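Local coordinates for putative lipoprotein (Parabacteroides distasonis ATCC 8503, PDB 3JX8) that is of unknown function but is probably a surface lipoprotein of the head-GIN adhesin type, possibly concerned with adhesion or lipid binding, at residues Phe34-Leu45 with Ile91-Lys99; Leu101-Ser112 with Ile122-Arg133. One frame throughout, in Å; residues are numbered along the deposited sequence. Where two conformers were deposited one is given.

Contact 1 (Phe34-Leu45 with Ile91-Lys99); sequences FEYEQSDKAPYL and IKSNSKELK
Asn94 sits between two strands of the other segment: its CB lies 3.1 Å from Glu37 O on one side, while on the other its side-chain plane, within 10° of the Tyr44 ring plane, passes obliquely beside that side chain. A chi1 of 60° puts CG between the backbone N and carbonyl carbon, which swings the group to the Tyr44 side. The main chain of Asn94 pairs with Tyr44 in both directions, Asn94 N giving to Tyr44 O and Tyr44 N to Asn94 O. Tyr44 O takes a second proton from Ser93 OG at 2.6 Å, so two donors hold this carbonyl; Ser93 OG is also bonded to Tyr23 OH. Strand 91-95 runs antiparallel to the start of 44-50 but parallel to 34-38, where Glu35 N gives to Ile91 O and Ser93 N to Glu35 O, a mixed pairing near the N-terminal end of what is otherwise a right-handed parallel beta-solenoid, as expected for the pectate-lyase-like clan. On the inner face, Tyr36 reaches along its neighbour strand with CG anti to N (chi1 171°). Tyr36 OH and Ser95 OG share a 2.6 Å hydrogen bond, either possibly the donor, with OG near the ring plane, while Leu98 CD2 lies over one ring face. Ile91 CG2 sits almost on the normal of the Phe34 ring, 3.6 Å from its centroid. Gln38, extended, offers OE1 to Leu98 N at 2.9 Å; water 1 joins the same OE1 to Leu98 O. Lys96, bent at chi2 and chi4, crosses Asp40 at about a right angle, CE 3.2 Å from Asp40 O. On the solvent side the modelled conformer of Lys92 lies beside Glu35, in a long salt bridge of 3.4 Å from Glu35 OE1 to Lys92 NZ.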
loop_
_atom_site.group_PDB
_atom_site.type_symbol
_atom_site.label_atom_id
_atom_site.label_comp_id
_atom_site.label_asym_id
_atom_site.label_seq_id
_atom_site.Cartn_x
_atom_site.Cartn_y
_atom_site.Cartn_z
ATOM N N PHE A 34 12.688 -11.583 -19.469
ATOM C CA PHE A 34 13.920 -11.885 -18.782
ATOM C C PHE A 34 13.778 -13.294 -18.263
ATOM O O PHE A 34 12.906 -13.567 -17.472
ATOM C CB PHE A 34 14.086 -10.870 -17.645
ATOM C CG PHE A 34 15.449 -10.843 -16.968
ATOM C CD1 PHE A 34 16.189 -11.998 -16.726
ATOM C CD2 PHE A 34 15.928 -9.639 -16.474
ATOM C CE1 PHE A 34 17.401 -11.933 -16.052
ATOM C CE2 PHE A 34 17.159 -9.567 -15.830
ATOM C CZ PHE A 34 17.891 -10.696 -15.618
ATOM N N GLU A 35 14.630 -14.196 -18.726
ATOM C CA GLU A 35 14.716 -15.556 -18.192
ATOM C C GLU A 35 15.933 -15.716 -17.301
ATOM O O GLU A 35 17.064 -15.485 -17.746
ATOM C CB GLU A 35 14.880 -16.558 -19.317
ATOM C CG GLU A 35 13.702 -16.701 -20.189
ATOM C CD GLU A 35 13.968 -17.673 -21.329
ATOM O OE1 GLU A 35 15.066 -18.320 -21.363
ATOM O OE2 GLU A 35 13.067 -17.798 -22.184
ATOM N N TYR A 36 15.705 -16.143 -16.064
ATOM C CA TYR A 36 16.776 -16.299 -15.089
ATOM C C TYR A 36 16.741 -17.713 -14.546
ATOM O O TYR A 36 15.679 -18.334 -14.468
ATOM C CB TYR A 36 16.655 -15.274 -13.937
ATOM C CG TYR A 36 17.636 -15.553 -12.812
ATOM C CD1 TYR A 36 18.934 -15.078 -12.864
ATOM C CD2 TYR A 36 17.275 -16.340 -11.729
ATOM C CE1 TYR A 36 19.841 -15.379 -11.866
ATOM C CE2 TYR A 36 18.169 -16.651 -10.737
ATOM C CZ TYR A 36 19.455 -16.159 -10.806
ATOM O OH TYR A 36 20.371 -16.485 -9.818
ATOM N N GLU A 37 17.911 -18.220 -14.182
ATOM C CA GLU A 37 18.032 -19.461 -13.417
ATOM C C GLU A 37 19.193 -19.368 -12.447
ATOM O O GLU A 37 20.178 -18.680 -12.698
ATOM C CB GLU A 37 18.272 -20.688 -14.318
ATOM C CG GLU A 37 17.223 -20.936 -15.423
ATOM C CD GLU A 37 15.794 -21.262 -14.929
ATOM O OE1 GLU A 37 15.596 -21.654 -13.755
ATOM O OE2 GLU A 37 14.846 -21.144 -15.747
ATOM N N GLN A 38 19.069 -20.060 -11.329
ATOM C CA GLN A 38 20.210 -20.270 -10.465
ATOM C C GLN A 38 20.990 -21.416 -11.092
ATOM O O GLN A 38 20.382 -22.356 -11.605
ATOM C CB GLN A 38 19.771 -20.613 -9.042
ATOM C CG GLN A 38 19.099 -19.437 -8.324
ATOM C CD GLN A 38 18.797 -19.711 -6.867
ATOM O OE1 GLN A 38 18.582 -18.776 -6.082
ATOM N NE2 GLN A 38 18.774 -20.998 -6.491
ATOM N N SER A 39 22.315 -21.329 -11.067
ATOM C CA SER A 39 23.184 -22.348 -11.683
ATOM C C SER A 39 24.597 -22.283 -11.122
ATOM O O SER A 39 25.096 -21.221 -10.784
ATOM C CB SER A 39 23.214 -22.160 -13.211
ATOM O OG SER A 39 24.275 -22.850 -13.855
ATOM N N ASP A 40 25.233 -23.443 -11.020
ATOM C CA ASP A 40 26.649 -23.529 -10.640
ATOM C C ASP A 40 27.595 -23.337 -11.814
ATOM O O ASP A 40 28.796 -23.248 -11.602
ATOM C CB ASP A 40 26.958 -24.841 -9.934
ATOM C CG ASP A 40 26.311 -24.918 -8.564
ATOM O OD1 ASP A 40 26.285 -23.882 -7.825
ATOM O OD2 ASP A 40 25.806 -26.020 -8.228
ATOM N N LYS A 41 27.063 -23.256 -13.032
ATOM C CA LYS A 41 27.881 -22.862 -14.162
ATOM C C LYS A 41 28.355 -21.433 -13.972
ATOM O O LYS A 41 27.873 -20.696 -13.102
ATOM C CB LYS A 41 27.088 -22.916 -15.463
ATOM C CG LYS A 41 26.633 -24.301 -15.878
ATOM C CD LYS A 41 25.717 -24.234 -17.105
ATOM C CE LYS A 41 25.411 -25.648 -17.650
ATOM N NZ LYS A 41 24.053 -25.758 -18.324
ATOM N N ALA A 42 29.293 -21.040 -14.812
ATOM C CA ALA A 42 29.787 -19.674 -14.829
ATOM C C ALA A 42 28.631 -18.673 -14.949
ATOM O O ALA A 42 27.647 -18.930 -15.640
ATOM C CB ALA A 42 30.768 -19.491 -15.998
ATOM N N PRO A 43 28.742 -17.532 -14.281
ATOM C CA PRO A 43 27.678 -16.535 -14.449
ATOM C C PRO A 43 27.617 -16.055 -15.905
ATOM O O PRO A 43 28.649 -15.946 -16.580
ATOM C CB PRO A 43 28.073 -15.421 -13.491
ATOM C CG PRO A 43 29.542 -15.536 -13.372
ATOM C CD PRO A 43 29.888 -17.006 -13.527
ATOM N N TYR A 44 26.409 -15.825 -16.390
ATOM C CA TYR A 44 26.194 -15.583 -17.806
ATOM C C TYR A 44 25.156 -14.514 -18.011
ATOM O O TYR A 44 24.174 -14.477 -17.284
ATOM C CB TYR A 44 25.708 -16.875 -18.461
ATOM C CG TYR A 44 25.369 -16.743 -19.935
ATOM C CD1 TYR A 44 26.366 -16.763 -20.901
ATOM C CD2 TYR A 44 24.054 -16.627 -20.354
ATOM C CE1 TYR A 44 26.060 -16.656 -22.237
ATOM C CE2 TYR A 44 23.739 -16.515 -21.677
ATOM C CZ TYR A 44 24.743 -16.539 -22.621
ATOM O OH TYR A 44 24.426 -16.429 -23.953
ATOM N N LEU A 45 25.384 -13.645 -18.987
ATOM C CA LEU A 45 24.386 -12.676 -19.381
ATOM C C LEU A 45 24.366 -12.514 -20.880
ATOM O O LEU A 45 25.393 -12.257 -21.511
ATOM C CB LEU A 45 24.650 -11.311 -18.763
ATOM C CG LEU A 45 23.713 -10.172 -19.185
ATOM C CD1 LEU A 45 22.209 -10.456 -18.866
ATOM C CD2 LEU A 45 24.204 -8.850 -18.589
ATOM N N ILE A 91 16.204 -11.138 -22.376
ATOM C CA ILE A 91 17.368 -11.231 -21.528
ATOM C C ILE A 91 17.445 -12.670 -21.008
ATOM O O ILE A 91 16.431 -13.248 -20.593
ATOM C CB ILE A 91 17.268 -10.271 -20.318
ATOM C CG1 ILE A 91 17.074 -8.826 -20.808
ATOM C CG2 ILE A 91 18.511 -10.437 -19.398
ATOM C CD1 ILE A 91 16.662 -7.805 -19.721
ATOM N N LYS A 92 18.633 -13.261 -21.062
ATOM C CA LYS A 92 18.867 -14.557 -20.438
ATOM C C LYS A 92 20.060 -14.413 -19.504
ATOM O O LYS A 92 21.114 -13.878 -19.887
ATOM C CB LYS A 92 19.109 -15.639 -21.487
ATOM C CG LYS A 92 17.872 -15.960 -22.310
ATOM C CD LYS A 92 18.047 -17.225 -23.114
ATOM C CE LYS A 92 16.786 -17.537 -23.908
ATOM N NZ LYS A 92 16.735 -18.984 -24.270
ATOM N N SER A 93 19.904 -14.858 -18.266
ATOM C CA SER A 93 21.034 -14.754 -17.345
ATOM C C SER A 93 20.972 -15.823 -16.288
ATOM O O SER A 93 19.910 -16.381 -16.040
ATOM C CB SER A 93 21.093 -13.354 -16.705
ATOM O OG SER A 93 22.320 -13.128 -16.037
ATOM N N ASN A 94 22.123 -16.121 -15.698
ATOM C CA ASN A 94 22.190 -16.978 -14.542
ATOM C C ASN A 94 23.291 -16.580 -13.563
ATOM O O ASN A 94 24.248 -15.871 -13.913
ATOM C CB ASN A 94 22.313 -18.433 -14.968
ATOM C CG ASN A 94 23.550 -18.704 -15.809
ATOM O OD1 ASN A 94 24.654 -18.867 -15.281
ATOM N ND2 ASN A 94 23.360 -18.788 -17.105
ATOM N N SER A 95 23.112 -16.994 -12.318
ATOM C CA SER A 95 24.106 -16.767 -11.260
ATOM C C SER A 95 23.941 -17.904 -10.284
ATOM O O SER A 95 23.035 -18.740 -10.451
ATOM C CB SER A 95 23.908 -15.429 -10.548
ATOM O OG SER A 95 22.726 -15.432 -9.776
ATOM N N LYS A 96 24.802 -17.946 -9.270
ATOM C CA LYS A 96 24.768 -19.060 -8.332
ATOM C C LYS A 96 23.506 -19.003 -7.477
ATOM O O LYS A 96 22.886 -20.029 -7.230
ATOM C CB LYS A 96 26.036 -19.097 -7.479
ATOM C CG LYS A 96 27.355 -19.109 -8.328
ATOM C CD LYS A 96 27.998 -20.481 -8.473
ATOM C CE LYS A 96 28.943 -20.636 -9.725
ATOM N NZ LYS A 96 29.753 -19.412 -10.081
ATOM N N GLU A 97 23.090 -17.804 -7.077
ATOM C CA GLU A 97 21.936 -17.642 -6.190
ATOM C C GLU A 97 21.284 -16.285 -6.426
ATOM O O GLU A 97 21.985 -15.318 -6.721
ATOM C CB GLU A 97 22.423 -17.708 -4.752
ATOM C CG GLU A 97 21.361 -17.499 -3.686
ATOM C CD GLU A 97 21.947 -17.552 -2.271
ATOM O OE1 GLU A 97 23.199 -17.490 -2.155
ATOM O OE2 GLU A 97 21.167 -17.645 -1.290
ATOM N N LEU A 98 19.965 -16.213 -6.267
ATOM C CA LEU A 98 19.251 -14.938 -6.337
ATOM C C LEU A 98 18.538 -14.698 -5.021
ATOM O O LEU A 98 17.507 -15.310 -4.741
ATOM C CB LEU A 98 18.249 -14.940 -7.480
ATOM C CG LEU A 98 17.407 -13.670 -7.674
ATOM C CD1 LEU A 98 18.303 -12.432 -7.987
ATOM C CD2 LEU A 98 16.401 -13.948 -8.757
ATOM N N LYS A 99 19.110 -13.823 -4.213
ATOM C CA LYS A 99 18.557 -13.499 -2.922
ATOM C C LYS A 99 17.518 -12.419 -3.044
ATOM O O LYS A 99 16.578 -12.397 -2.278
ATOM C CB LYS A 99 19.627 -12.991 -1.969
ATOM C CG LYS A 99 20.783 -13.919 -1.765
ATOM C CD LYS A 99 21.731 -13.379 -0.697
ATOM C CE LYS A 99 22.892 -14.338 -0.458
ATOM N NZ LYS A 99 23.653 -13.913 0.765
HETATM O O HOH W 1 17.445 -17.892 -3.798
HETATM O O HOH W 2 23.149 -22.929 -8.320
#

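Contact 2 (Leu101-Ser112 with Ile122-Arg133). With SO4 (sulfate ion), chain H.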
loop_
_atom_site.group_PDB
_atom_site.type_symbol
_atom_site.label_atom_id
_atom_site.label_comp_id
_atom_site.label_asym_id
_atom_site.label_seq_id
_atom_site.Cartn_x
_atom_site.Cartn_y
_atom_site.Cartn_z
ATOM N N LEU A 101 15.417 -9.828 -6.025
ATOM C CA LEU A 101 15.007 -9.304 -7.302
ATOM C C LEU A 101 14.196 -8.015 -7.068
ATOM O O LEU A 101 13.189 -8.005 -6.345
ATOM C CB LEU A 101 14.115 -10.313 -8.021
ATOM C CG LEU A 101 13.506 -9.802 -9.334
ATOM C CD1 LEU A 101 14.623 -9.472 -10.329
ATOM C CD2 LEU A 101 12.509 -10.815 -9.927
ATOM N N ASN A 102 14.630 -6.954 -7.726
ATOM C CA ASN A 102 13.931 -5.699 -7.756
ATOM C C ASN A 102 13.648 -5.454 -9.205
ATOM O O ASN A 102 14.570 -5.207 -9.976
ATOM C CB ASN A 102 14.796 -4.598 -7.157
ATOM C CG ASN A 102 14.975 -4.776 -5.646
ATOM O OD1 ASN A 102 14.011 -4.716 -4.898
ATOM N ND2 ASN A 102 16.198 -5.043 -5.208
ATOM N N THR A 103 12.392 -5.598 -9.577
ATOM C CA THR A 103 11.961 -5.435 -10.931
ATOM C C THR A 103 10.873 -4.333 -11.028
ATOM O O THR A 103 9.983 -4.236 -10.154
ATOM C CB THR A 103 11.481 -6.781 -11.495
ATOM O OG1 THR A 103 11.228 -6.624 -12.884
ATOM C CG2 THR A 103 10.240 -7.284 -10.828
ATOM N N VAL A 104 10.980 -3.489 -12.051
ATOM C CA VAL A 104 10.100 -2.347 -12.232
ATOM C C VAL A 104 9.765 -2.232 -13.704
ATOM O O VAL A 104 10.668 -2.156 -14.558
ATOM C CB VAL A 104 10.754 -0.999 -11.770
ATOM C CG1 VAL A 104 9.767 0.177 -11.968
ATOM C CG2 VAL A 104 11.258 -1.072 -10.287
ATOM N N GLY A 105 8.478 -2.217 -14.021
ATOM C CA GLY A 105 8.063 -1.998 -15.380
ATOM C C GLY A 105 6.998 -2.964 -15.818
ATOM O O GLY A 105 6.295 -3.565 -15.008
ATOM N N SER A 106 6.880 -3.080 -17.119
ATOM C CA SER A 106 5.875 -3.877 -17.762
ATOM C C SER A 106 6.450 -5.195 -18.258
ATOM O O SER A 106 5.771 -5.907 -18.959
ATOM C CB SER A 106 5.333 -3.114 -18.968
ATOM O OG SER A 106 6.387 -2.989 -19.922
ATOM N N GLY A 107 7.695 -5.505 -17.917
ATOM C CA GLY A 107 8.328 -6.718 -18.403
ATOM C C GLY A 107 7.885 -7.997 -17.715
ATOM O O GLY A 107 6.978 -8.012 -16.865
ATOM N N SER A 108 8.532 -9.084 -18.090
ATOM C CA SER A 108 8.216 -10.364 -17.557
ATOM C C SER A 108 9.492 -11.067 -17.097
ATOM O O SER A 108 10.458 -11.169 -17.827
ATOM C CB SER A 108 7.465 -11.142 -18.620
ATOM O OG SER A 108 7.408 -12.493 -18.287
ATOM N N PHE A 109 9.523 -11.489 -15.853
ATOM C CA PHE A 109 10.682 -12.128 -15.282
ATOM C C PHE A 109 10.301 -13.549 -14.918
ATOM O O PHE A 109 9.409 -13.732 -14.099
ATOM C CB PHE A 109 11.129 -11.362 -14.059
ATOM C CG PHE A 109 12.405 -11.853 -13.499
ATOM C CD1 PHE A 109 12.438 -13.013 -12.731
ATOM C CD2 PHE A 109 13.588 -11.165 -13.734
ATOM C CE1 PHE A 109 13.630 -13.463 -12.170
ATOM C CE2 PHE A 109 14.796 -11.628 -13.207
ATOM C CZ PHE A 109 14.818 -12.793 -12.432
ATOM N N ILE A 110 10.974 -14.540 -15.506
ATOM C CA ILE A 110 10.580 -15.962 -15.402
ATOM C C ILE A 110 11.731 -16.866 -14.988
ATOM O O ILE A 110 12.799 -16.808 -15.600
ATOM C CB ILE A 110 10.036 -16.473 -16.771
ATOM C CG1 ILE A 110 8.844 -15.584 -17.195
ATOM C CG2 ILE A 110 9.606 -17.937 -16.694
ATOM C CD1 ILE A 110 8.199 -15.969 -18.539
ATOM N N ILE A 111 11.516 -17.680 -13.952
ATOM C CA ILE A 111 12.439 -18.737 -13.522
ATOM C C ILE A 111 11.726 -20.052 -13.805
ATOM O O ILE A 111 10.600 -20.248 -13.323
ATOM C CB ILE A 111 12.760 -18.666 -12.017
ATOM C CG1 ILE A 111 13.383 -17.327 -11.678
ATOM C CG2 ILE A 111 13.669 -19.820 -11.604
ATOM C CD1 ILE A 111 13.890 -17.245 -10.254
ATOM N N SER A 112 12.362 -20.945 -14.577
ATOM C CA SER A 112 11.683 -22.160 -15.045
ATOM C C SER A 112 12.158 -23.489 -14.498
ATOM O O SER A 112 11.418 -24.457 -14.578
ATOM C CB SER A 112 11.737 -22.243 -16.570
ATOM O OG SER A 112 10.851 -21.311 -17.153
ATOM N N ILE A 122 11.389 -11.267 -3.739
ATOM C CA ILE A 122 10.948 -10.678 -5.010
ATOM C C ILE A 122 10.188 -9.375 -4.753
ATOM O O ILE A 122 9.184 -9.366 -4.015
ATOM C CB ILE A 122 10.013 -11.625 -5.750
ATOM C CG1 ILE A 122 10.704 -12.954 -5.986
ATOM C CG2 ILE A 122 9.590 -11.052 -7.094
ATOM C CD1 ILE A 122 9.970 -13.787 -6.941
ATOM N N ASN A 123 10.678 -8.282 -5.342
ATOM C CA ASN A 123 10.045 -6.961 -5.235
ATOM C C ASN A 123 9.741 -6.452 -6.646
ATOM O O ASN A 123 10.652 -6.260 -7.455
ATOM C CB ASN A 123 10.946 -5.966 -4.525
ATOM C CG ASN A 123 11.329 -6.405 -3.113
ATOM O OD1 ASN A 123 10.471 -6.655 -2.267
ATOM N ND2 ASN A 123 12.624 -6.454 -2.849
HETATM N N MSE A 124 8.464 -6.298 -6.953
HETATM C CA MSE A 124 8.006 -5.758 -8.223
HETATM C C MSE A 124 7.179 -4.456 -8.095
HETATM O O MSE A 124 6.270 -4.381 -7.268
HETATM C CB MSE A 124 7.151 -6.778 -8.901
HETATM C CG MSE A 124 6.064 -6.118 -9.827
HETATM SE SE MSE A 124 6.062 -7.262 -11.298
HETATM C CE MSE A 124 7.153 -6.128 -12.548
ATOM N N ALA A 125 7.487 -3.454 -8.925
ATOM C CA ALA A 125 6.639 -2.286 -9.083
ATOM C C ALA A 125 6.220 -2.208 -10.552
ATOM O O ALA A 125 7.058 -2.291 -11.456
ATOM C CB ALA A 125 7.366 -1.016 -8.627
ATOM N N GLY A 126 4.924 -2.085 -10.794
ATOM C CA GLY A 126 4.389 -1.884 -12.120
ATOM C C GLY A 126 3.358 -2.892 -12.600
ATOM O O GLY A 126 2.711 -3.601 -11.811
ATOM N N SER A 127 3.209 -2.935 -13.926
ATOM C CA SER A 127 2.172 -3.672 -14.605
ATOM C C SER A 127 2.657 -5.001 -15.102
ATOM O O SER A 127 1.878 -5.783 -15.632
ATOM C CB SER A 127 1.688 -2.869 -15.795
ATOM O OG SER A 127 2.791 -2.615 -16.689
ATOM N N GLY A 128 3.944 -5.285 -14.918
ATOM C CA GLY A 128 4.540 -6.546 -15.417
ATOM C C GLY A 128 4.213 -7.811 -14.636
ATOM O O GLY A 128 3.215 -7.887 -13.928
ATOM N N ASN A 129 5.041 -8.830 -14.821
ATOM C CA ASN A 129 4.850 -10.107 -14.151
ATOM C C ASN A 129 6.144 -10.817 -13.776
ATOM O O ASN A 129 7.179 -10.666 -14.449
ATOM C CB ASN A 129 3.946 -11.037 -14.950
ATOM C CG ASN A 129 4.484 -11.357 -16.308
ATOM O OD1 ASN A 129 4.462 -10.514 -17.172
ATOM N ND2 ASN A 129 4.907 -12.600 -16.529
ATOM N N VAL A 130 6.104 -11.500 -12.641
ATOM C CA VAL A 130 7.128 -12.442 -12.246
ATOM C C VAL A 130 6.461 -13.788 -12.132
ATOM O O VAL A 130 5.392 -13.902 -11.492
ATOM C CB VAL A 130 7.744 -12.054 -10.924
ATOM C CG1 VAL A 130 8.819 -13.054 -10.502
ATOM C CG2 VAL A 130 8.268 -10.621 -11.022
ATOM N N GLU A 131 7.064 -14.797 -12.768
ATOM C CA GLU A 131 6.596 -16.171 -12.702
ATOM C C GLU A 131 7.680 -17.127 -12.282
ATOM O O GLU A 131 8.700 -17.279 -12.977
ATOM C CB GLU A 131 6.067 -16.623 -14.051
ATOM C CG GLU A 131 5.093 -15.665 -14.653
ATOM C CD GLU A 131 4.372 -16.243 -15.867
ATOM O OE1 GLU A 131 4.623 -17.426 -16.243
ATOM O OE2 GLU A 131 3.537 -15.494 -16.429
ATOM N N LEU A 132 7.476 -17.761 -11.136
ATOM C CA LEU A 132 8.325 -18.841 -10.674
ATOM C C LEU A 132 7.638 -20.111 -11.133
ATOM O O LEU A 132 6.757 -20.642 -10.461
ATOM C CB LEU A 132 8.508 -18.787 -9.152
ATOM C CG LEU A 132 8.974 -17.429 -8.620
ATOM C CD1 LEU A 132 9.254 -17.477 -7.103
ATOM C CD2 LEU A 132 10.168 -16.947 -9.371
ATOM N N ARG A 133 7.989 -20.562 -12.328
ATOM C CA ARG A 133 7.324 -21.718 -12.929
ATOM C C ARG A 133 7.858 -23.020 -12.417
ATOM O O ARG A 133 7.135 -23.994 -12.360
ATOM C CB ARG A 133 7.448 -21.694 -14.447
ATOM C CG ARG A 133 6.804 -20.480 -15.054
ATOM C CD ARG A 133 6.921 -20.497 -16.556
ATOM N NE ARG A 133 6.135 -19.420 -17.163
ATOM C CZ ARG A 133 6.201 -19.057 -18.451
ATOM N NH1 ARG A 133 7.041 -19.661 -19.285
ATOM N NH2 ARG A 133 5.435 -18.071 -18.917
HETATM S S SO4 H . 8.385 -0.410 -19.193
HETATM O O1 SO4 H . 8.685 -1.691 -18.544
HETATM O O2 SO4 H . 9.311 -0.197 -20.338
HETATM O O3 SO4 H . 7.001 -0.310 -19.696
HETATM O O4 SO4 H . 8.569 0.667 -18.225
HETATM O O HOH W 3 9.109 -7.985 -14.050
HETATM O O HOH W 4 8.752 -22.341 -18.559
#
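Thr103 CG2 packs at 3.7 Å on CB of selenomethionine Met124 and also touches Val130 CG2, so one methyl joins both strands of the neighbouring coil inside the solenoid. Leu101 CD2 meets Ile122 CG2 while covering one face of the Phe109 ring from within its own segment. Nearer the far end, Ile111 and Leu132 lie side by side, pointing the same way, CD1 to CD2 3.8 Å. In the strands each residue stacks on its equivalent one coil on, and parallel backbone bonds join 101-104 to 122-125 and 108-111 to 129-132. The Gly-Ser-Gly turns between them stack with a slip: Gly105 O accepts from Gly128 N at 2.9 Å, and Ser106 lies nearest Gly128. Gly105 and Gly126 have backbone angles that call for glycine. On the outward face Asn102 and Asn123 line up with amide planes 15° apart, Asn123 ND2 giving to Asn102 OD1 at 3.0 Å and also to Glu121; Asn102 ND2 goes to Glu100. Asn123 OD1 passes the pattern on to Asn144. At the outer edge the extended Arg133 holds Glu131 OE1 side-on, NE at 2.7 Å and NH2 at 2.9 Å, while Ile110 CD1 covers one guanidinium face at its margin. A sulfate, probably from the crystallisation liquor, is bound by Ser106, N to O1 almost straight (175°) and OG to O3. Apolar packing inside, an amide pair and an ion pair within 122-133 outside, and glycines at the turns are the chemistry of coils that can repeat in parallel.

Contacts 1 and 2, with centres about 15 Å apart, lie in series along the chain and side by side in the fold. Strand 34-38 of contact 1 is the parallel neighbour of strand 108-111 of contact 2: Phe34 N and Ser108 O form a probable hydrogen bond of 2.8 Å, and Tyr36 CB rests on Phe109 CZ at 3.4 Å. Where the strands end, the Glu37 carboxylate probably bonds Ser112 N, OE2 to N 2.8 Å, and reaches Lys113 N. Contact 2 continues the parallel stacking that strands 25-29 and 33-38 already share with 100-104 and 108-111. No active site is known; the sulfate binds at the turn of 101-112, and Val104 and Ala125 pack on the second subunit.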